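Local coordinates for protein succinate-acetate/proton symporter SatP (Escherichia coli K-12, PDB 5ZUG) that probably carries acetate and succinate across the bacterial membrane, forming a hexameric channel of the GPR1/FUN34/yaaH family, at residues N10-T22 with Y47-E59. Residues are numbered along the deposited sequence; the frame is centred on the assembly and turned at random.
Sequences NPAPLGLMGFGMT and YGGIAQIFAGLLE. With BNG (nonyl beta-D-glucopyranoside), chain G.
Two antiparallel transmembrane helices of the six-helix SatP subunit, 12-31 and 38-58, pack closely through glycines, their short segments running at 166° with axes 7.5 Å apart. Where Gly18 meets Gly48, the CA atoms of the two residues lie 4.2 Å from each other, and Gly18 CA makes a CA-H...O contact with Tyr47 O. The Tyr47 ring settles as a knob among Leu14, Met17, Gly18 and Met21. With its CG anti to the backbone N (chi1 -155°), the ring is laid flat over Gly18, whose CA stands 3.5 Å from the ring centroid in a CH-pi contact, while Met21 SD approaches obliquely, a Met-aromatic contact 3.9 Å from Tyr47 CE2. The phenol runs alongside Met17, and its OH is hydrogen-bonded to Ser73 of a second subunit, whose Trp108 also meets the ring; this contact therefore borders a subunit interface of the hexamer. Further along, Ala55 CB fits against Gly15 N, at 3.5 Å, and Pro11 O. Pro11 CB packs on Leu58 CB at 3.6 Å, while its CG lies against the carboxylate carbon of Glu59, whose chain bends at chi2 (-65°). On another flank Phe19 receives the detergent tail, BNG C9' sitting over the centre of one ring face. Asn10 precedes the turn leading into helix 12-31, and its OD1 takes a capping bond from Ala12 N at 3.2 Å, the donor standing above the carbonyl plane.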
ATOM      1  N   ASN A  10      -0.220  21.628   9.068  1.00 71.93           N
ATOM      2  CA  ASN A  10       1.003  21.321   9.801  1.00 71.93           C
ATOM      3  C   ASN A  10       0.930  19.854  10.234  1.00 76.70           C
ATOM      4  O   ASN A  10       0.042  19.494  11.023  1.00 79.09           O
ATOM      5  CB  ASN A  10       1.154  22.243  10.998  1.00 71.93           C
ATOM      6  CG  ASN A  10       2.491  22.082  11.726  1.00 71.93           C
ATOM      7  OD1 ASN A  10       3.412  21.431  11.248  1.00 78.03           O
ATOM      8  ND2 ASN A  10       2.606  22.725  12.877  1.00 71.93           N
ATOM      9  N   PRO A  11       1.798  18.969   9.728  1.00 75.70           N
ATOM     10  CA  PRO A  11       1.724  17.563  10.145  1.00 71.93           C
ATOM     11  C   PRO A  11       2.486  17.287  11.405  1.00 72.02           C
ATOM     12  O   PRO A  11       2.425  16.158  11.900  1.00 74.70           O
ATOM     13  CB  PRO A  11       2.361  16.820   8.972  1.00 77.24           C
ATOM     14  CG  PRO A  11       3.444  17.855   8.454  1.00 76.03           C
ATOM     15  CD  PRO A  11       2.847  19.209   8.707  1.00 71.93           C
ATOM     16  N   ALA A  12       3.225  18.270  11.918  1.00 76.22           N
ATOM     17  CA  ALA A  12       4.032  18.027  13.106  1.00 71.93           C
ATOM     18  C   ALA A  12       3.208  17.574  14.294  1.00 71.93           C
ATOM     19  O   ALA A  12       3.611  16.592  14.934  1.00 72.00           O
ATOM     20  CB  ALA A  12       4.843  19.278  13.470  1.00 79.46           C
ATOM     21  N   PRO A  13       2.062  18.183  14.619  1.00 71.93           N
ATOM     22  CA  PRO A  13       1.275  17.683  15.767  1.00 75.12           C
ATOM     23  C   PRO A  13       0.899  16.197  15.698  1.00 73.10           C
ATOM     24  O   PRO A  13       0.944  15.532  16.735  1.00 71.93           O
ATOM     25  CB  PRO A  13       0.059  18.611  15.756  1.00 72.91           C
ATOM     26  CG  PRO A  13       0.581  19.874  15.167  1.00 71.93           C
ATOM     27  CD  PRO A  13       1.515  19.450  14.108  1.00 71.93           C
ATOM     28  N   LEU A  14       0.527  15.677  14.516  1.00 73.61           N
ATOM     29  CA  LEU A  14       0.236  14.255  14.326  1.00 71.93           C
ATOM     30  C   LEU A  14       1.439  13.373  14.661  1.00 71.93           C
ATOM     31  O   LEU A  14       1.310  12.356  15.349  1.00 71.93           O
ATOM     32  CB  LEU A  14      -0.193  14.010  12.885  1.00 71.93           C
ATOM     33  CG  LEU A  14      -0.307  12.547  12.445  1.00 80.03           C
ATOM     34  CD1 LEU A  14      -1.445  11.785  13.160  1.00 71.93           C
ATOM     35  CD2 LEU A  14      -0.412  12.438  10.932  1.00 71.93           C
ATOM     36  N   GLY A  15       2.610  13.709  14.123  1.00 76.84           N
ATOM     37  CA  GLY A  15       3.799  12.921  14.419  1.00 71.93           C
ATOM     38  C   GLY A  15       4.205  13.003  15.874  1.00 72.25           C
ATOM     39  O   GLY A  15       4.628  12.008  16.473  1.00 76.23           O
ATOM     40  N   LEU A  16       4.102  14.194  16.456  1.00 73.34           N
ATOM     41  CA  LEU A  16       4.399  14.385  17.871  1.00 71.93           C
ATOM     42  C   LEU A  16       3.420  13.634  18.758  1.00 71.93           C
ATOM     43  O   LEU A  16       3.812  13.123  19.810  1.00 73.56           O
ATOM     44  CB  LEU A  16       4.402  15.872  18.206  1.00 76.74           C
ATOM     45  CG  LEU A  16       5.655  16.658  17.792  1.00 81.89           C
ATOM     46  CD1 LEU A  16       5.426  18.176  17.750  1.00 71.93           C
ATOM     47  CD2 LEU A  16       6.782  16.298  18.759  1.00 76.19           C
ATOM     48  N   MET A  17       2.132  13.622  18.402  1.00 71.93           N
ATOM     49  CA  MET A  17       1.173  12.850  19.179  1.00 71.93           C
ATOM     50  C   MET A  17       1.507  11.367  19.148  1.00 71.93           C
ATOM     51  O   MET A  17       1.525  10.690  20.184  1.00 71.93           O
ATOM     52  CB  MET A  17      -0.244  13.051  18.654  1.00 71.93           C
ATOM     53  CG  MET A  17      -0.895  14.329  19.047  1.00 72.41           C
ATOM     54  SD  MET A  17      -0.787  14.697  20.810  1.00 74.26           S
ATOM     55  CE  MET A  17      -1.348  13.197  21.620  1.00 71.93           C
ATOM     56  N   GLY A  18       1.711  10.834  17.942  1.00 75.42           N
ATOM     57  CA  GLY A  18       2.029   9.425  17.798  1.00 71.93           C
ATOM     58  C   GLY A  18       3.263   9.048  18.580  1.00 71.93           C
ATOM     59  O   GLY A  18       3.257   8.088  19.350  1.00 73.60           O
ATOM     60  N   PHE A  19       4.352   9.782  18.362  1.00 74.03           N
ATOM     61  CA  PHE A  19       5.569   9.546  19.123  1.00 71.93           C
ATOM     62  C   PHE A  19       5.322   9.653  20.620  1.00 71.93           C
ATOM     63  O   PHE A  19       5.628   8.731  21.379  1.00 74.30           O
ATOM     64  CB  PHE A  19       6.647  10.536  18.703  1.00 71.93           C
ATOM     65  CG  PHE A  19       7.800  10.588  19.650  1.00 71.93           C
ATOM     66  CD1 PHE A  19       8.857   9.728  19.499  1.00 71.93           C
ATOM     67  CD2 PHE A  19       7.814  11.486  20.710  1.00 71.93           C
ATOM     68  CE1 PHE A  19       9.915   9.773  20.371  1.00 71.93           C
ATOM     69  CE2 PHE A  19       8.866  11.518  21.596  1.00 71.93           C
ATOM     70  CZ  PHE A  19       9.923  10.678  21.417  1.00 71.93           C
ATOM     71  N   GLY A  20       4.774  10.778  21.071  1.00 71.93           N
ATOM     72  CA  GLY A  20       4.746  11.039  22.500  1.00 71.93           C
ATOM     73  C   GLY A  20       3.891  10.048  23.265  1.00 73.04           C
ATOM     74  O   GLY A  20       4.316   9.490  24.282  1.00 71.93           O
ATOM     75  N   MET A  21       2.658   9.842  22.793  1.00 72.25           N
ATOM     76  CA  MET A  21       1.718   8.928  23.435  1.00 71.93           C
ATOM     77  C   MET A  21       2.290   7.500  23.504  1.00 76.90           C
ATOM     78  O   MET A  21       2.169   6.812  24.531  1.00 77.44           O
ATOM     79  CB  MET A  21       0.389   9.003  22.673  1.00 71.93           C
ATOM     80  CG  MET A  21      -0.808   8.565  23.455  1.00 71.93           C
ATOM     81  SD  MET A  21      -2.385   8.611  22.579  1.00 71.93           S
ATOM     82  CE  MET A  21      -2.839  10.311  22.568  1.00 73.80           C
ATOM     83  N   THR A  22       2.922   7.037  22.423  1.00 72.49           N
ATOM     84  CA  THR A  22       3.557   5.723  22.416  1.00 71.93           C
ATOM     85  C   THR A  22       4.751   5.657  23.365  1.00 75.27           C
ATOM     86  O   THR A  22       5.026   4.600  23.945  1.00 80.24           O
ATOM     87  CB  THR A  22       3.986   5.370  20.993  1.00 71.93           C
ATOM     88  OG1 THR A  22       2.839   5.408  20.143  1.00 71.93           O
ATOM     89  CG2 THR A  22       4.603   4.003  20.942  1.00 71.93           C
ATOM     90  N   TYR A  47       0.483   4.249  15.512  1.00 71.93           N
ATOM     91  CA  TYR A  47       0.528   5.658  15.877  1.00 71.93           C
ATOM     92  C   TYR A  47       1.947   6.188  16.003  1.00 71.93           C
ATOM     93  O   TYR A  47       2.279   7.220  15.418  1.00 71.93           O
ATOM     94  CB  TYR A  47      -0.226   5.874  17.199  1.00 71.93           C
ATOM     95  CG  TYR A  47      -0.769   7.268  17.407  1.00 71.93           C
ATOM     96  CD1 TYR A  47      -1.286   8.006  16.338  1.00 71.93           C
ATOM     97  CD2 TYR A  47      -0.835   7.818  18.668  1.00 71.93           C
ATOM     98  CE1 TYR A  47      -1.803   9.240  16.524  1.00 71.93           C
ATOM     99  CE2 TYR A  47      -1.350   9.068  18.853  1.00 71.93           C
ATOM    100  CZ  TYR A  47      -1.842   9.775  17.779  1.00 71.93           C
ATOM    101  OH  TYR A  47      -2.379  11.030  17.974  1.00 71.93           O
ATOM    102  N   GLY A  48       2.776   5.528  16.809  1.00 71.93           N
ATOM    103  CA  GLY A  48       4.172   5.883  16.892  1.00 71.93           C
ATOM    104  C   GLY A  48       4.965   5.437  15.687  1.00 77.30           C
ATOM    105  O   GLY A  48       6.048   5.987  15.430  1.00 78.67           O
ATOM    106  N   GLY A  49       4.445   4.462  14.937  1.00 71.93           N
ATOM    107  CA  GLY A  49       5.113   4.028  13.732  1.00 71.93           C
ATOM    108  C   GLY A  49       4.426   4.605  12.508  1.00 73.18           C
ATOM    109  O   GLY A  49       4.862   5.657  12.022  1.00 71.93           O
ATOM    110  N   ILE A  50       3.289   4.024  12.095  1.00 71.93           N
ATOM    111  CA  ILE A  50       2.660   4.405  10.827  1.00 72.35           C
ATOM    112  C   ILE A  50       2.299   5.895  10.797  1.00 72.89           C
ATOM    113  O   ILE A  50       2.713   6.627   9.889  1.00 77.47           O
ATOM    114  CB  ILE A  50       1.426   3.528  10.541  1.00 76.90           C
ATOM    115  CG1 ILE A  50       1.813   2.038  10.384  1.00 75.55           C
ATOM    116  CG2 ILE A  50       0.596   4.106   9.387  1.00 71.93           C
ATOM    117  CD1 ILE A  50       2.644   1.757   9.188  1.00 71.93           C
ATOM    118  N   ALA A  51       1.503   6.364  11.760  1.00 71.93           N
ATOM    119  CA  ALA A  51       1.054   7.750  11.707  1.00 71.93           C
ATOM    120  C   ALA A  51       2.233   8.724  11.706  1.00 71.93           C
ATOM    121  O   ALA A  51       2.188   9.761  11.045  1.00 71.93           O
ATOM    122  CB  ALA A  51       0.108   8.041  12.871  1.00 71.93           C
ATOM    123  N   GLN A  52       3.303   8.401  12.432  1.00 75.19           N
ATOM    124  CA  GLN A  52       4.467   9.280  12.453  1.00 71.93           C
ATOM    125  C   GLN A  52       5.218   9.249  11.132  1.00 71.93           C
ATOM    126  O   GLN A  52       5.885  10.221  10.776  1.00 72.66           O
ATOM    127  CB  GLN A  52       5.393   8.908  13.604  1.00 71.93           C
ATOM    128  CG  GLN A  52       6.348  10.010  13.924  1.00 71.93           C
ATOM    129  CD  GLN A  52       7.224   9.753  15.103  1.00 71.93           C
ATOM    130  OE1 GLN A  52       6.977   8.862  15.887  1.00 74.67           O
ATOM    131  NE2 GLN A  52       8.245  10.562  15.257  1.00 71.93           N
ATOM    132  N   ILE A  53       5.210   8.113  10.449  1.00 71.93           N
ATOM    133  CA  ILE A  53       5.777   8.036   9.116  1.00 71.93           C
ATOM    134  C   ILE A  53       4.953   8.878   8.156  1.00 71.93           C
ATOM    135  O   ILE A  53       5.495   9.501   7.241  1.00 71.93           O
ATOM    136  CB  ILE A  53       5.902   6.558   8.686  1.00 77.66           C
ATOM    137  CG1 ILE A  53       7.037   5.883   9.481  1.00 71.93           C
ATOM    138  CG2 ILE A  53       6.117   6.424   7.182  1.00 71.93           C
ATOM    139  CD1 ILE A  53       7.042   4.426   9.392  1.00 71.93           C
ATOM    140  N   PHE A  54       3.630   8.900   8.329  1.00 71.93           N
ATOM    141  CA  PHE A  54       2.803   9.843   7.573  1.00 77.77           C
ATOM    142  C   PHE A  54       3.247  11.288   7.800  1.00 71.93           C
ATOM    143  O   PHE A  54       3.527  12.019   6.848  1.00 72.77           O
ATOM    144  CB  PHE A  54       1.316   9.674   7.912  1.00 71.93           C
ATOM    145  CG  PHE A  54       0.705   8.432   7.339  1.00 71.93           C
ATOM    146  CD1 PHE A  54       1.334   7.727   6.346  1.00 71.93           C
ATOM    147  CD2 PHE A  54      -0.512   7.988   7.774  1.00 72.85           C
ATOM    148  CE1 PHE A  54       0.769   6.592   5.824  1.00 72.61           C
ATOM    149  CE2 PHE A  54      -1.080   6.862   7.239  1.00 71.93           C
ATOM    150  CZ  PHE A  54      -0.438   6.173   6.255  1.00 71.93           C
ATOM    151  N   ALA A  55       3.305  11.711   9.064  1.00 71.93           N
ATOM    152  CA  ALA A  55       3.761  13.047   9.419  1.00 71.93           C
ATOM    153  C   ALA A  55       5.098  13.360   8.771  1.00 71.93           C
ATOM    154  O   ALA A  55       5.323  14.477   8.289  1.00 71.93           O
ATOM    155  CB  ALA A  55       3.859  13.185  10.935  1.00 71.93           C
ATOM    156  N   GLY A  56       6.015  12.402   8.784  1.00 71.93           N
ATOM    157  CA  GLY A  56       7.308  12.638   8.171  1.00 71.93           C
ATOM    158  C   GLY A  56       7.230  12.869   6.674  1.00 71.93           C
ATOM    159  O   GLY A  56       7.853  13.793   6.152  1.00 71.93           O
ATOM    160  N   LEU A  57       6.468  12.026   5.961  1.00 71.93           N
ATOM    161  CA  LEU A  57       6.318  12.198   4.512  1.00 72.09           C
ATOM    162  C   LEU A  57       5.573  13.486   4.165  1.00 73.62           C
ATOM    163  O   LEU A  57       5.764  14.037   3.078  1.00 72.38           O
ATOM    164  CB  LEU A  57       5.610  11.002   3.892  1.00 71.93           C
ATOM    165  CG  LEU A  57       6.271   9.635   3.900  1.00 72.51           C
ATOM    166  CD1 LEU A  57       5.277   8.651   3.345  1.00 71.93           C
ATOM    167  CD2 LEU A  57       7.562   9.609   3.075  1.00 72.81           C
ATOM    168  N   LEU A  58       4.673  13.934   5.040  1.00 71.93           N
ATOM    169  CA  LEU A  58       4.007  15.203   4.842  1.00 71.93           C
ATOM    170  C   LEU A  58       4.948  16.404   5.039  1.00 71.93           C
ATOM    171  O   LEU A  58       4.649  17.495   4.544  1.00 76.26           O
ATOM    172  CB  LEU A  58       2.799  15.267   5.778  1.00 74.91           C
ATOM    173  CG  LEU A  58       1.597  14.340   5.516  1.00 76.34           C
ATOM    174  CD1 LEU A  58       0.512  14.429   6.612  1.00 74.03           C
ATOM    175  CD2 LEU A  58       0.977  14.591   4.170  1.00 85.68           C
ATOM    176  N   GLU A  59       6.083  16.248   5.723  1.00 71.93           N
ATOM    177  CA  GLU A  59       7.017  17.369   5.816  1.00 75.94           C
ATOM    178  C   GLU A  59       7.745  17.671   4.500  1.00 81.99           C
ATOM    179  O   GLU A  59       8.376  18.735   4.371  1.00 74.43           O
ATOM    180  CB  GLU A  59       8.056  17.144   6.918  1.00 71.93           C
ATOM    181  CG  GLU A  59       7.519  17.188   8.316  1.00 71.93           C
ATOM    182  CD  GLU A  59       6.974  18.547   8.715  1.00 77.37           C
ATOM    183  OE1 GLU A  59       6.893  19.452   7.869  1.00 84.90           O
ATOM    184  OE2 GLU A  59       6.636  18.746   9.898  1.00 83.58           O
TER
HETATM  185  C1  BNG G 201       8.549  21.983  12.824  1.00108.50           C
HETATM  186  C2  BNG G 201       7.625  23.020  13.437  1.00105.62           C
HETATM  187  C3  BNG G 201       7.441  24.043  12.422  1.00113.65           C
HETATM  188  C4  BNG G 201       8.691  24.831  12.427  1.00113.55           C
HETATM  189  C5  BNG G 201       9.870  23.970  11.954  1.00110.35           C
HETATM  190  C6  BNG G 201      10.997  23.960  12.907  1.00110.55           C
HETATM  191  C1' BNG G 201       9.825  20.190  13.259  1.00 97.28           C
HETATM  192  C2' BNG G 201       9.155  19.049  14.021  1.00 89.99           C
HETATM  193  C3' BNG G 201      10.121  17.879  14.120  1.00 81.93           C
HETATM  194  C4' BNG G 201       9.901  17.192  15.489  1.00 81.93           C
HETATM  195  C5' BNG G 201      10.123  15.689  15.324  1.00 81.93           C
HETATM  196  C6' BNG G 201       9.916  15.149  16.743  1.00 81.93           C
HETATM  197  C7' BNG G 201       9.527  13.678  16.670  1.00 81.93           C
HETATM  198  C8' BNG G 201      10.582  12.930  17.490  1.00 81.93           C
HETATM  199  C9' BNG G 201      10.530  13.432  18.927  1.00 81.93           C
HETATM  200  O1  BNG G 201       9.232  21.342  13.771  1.00107.21           O
HETATM  201  O2  BNG G 201       6.347  22.519  13.782  1.00 94.98           O
HETATM  202  O3  BNG G 201       6.307  24.886  12.695  1.00114.77           O
HETATM  203  O4  BNG G 201       8.468  25.959  11.591  1.00118.15           O
HETATM  204  O5  BNG G 201       9.617  22.530  11.932  1.00105.46           O
HETATM  205  O6  BNG G 201      11.178  22.585  13.003  1.00106.04           O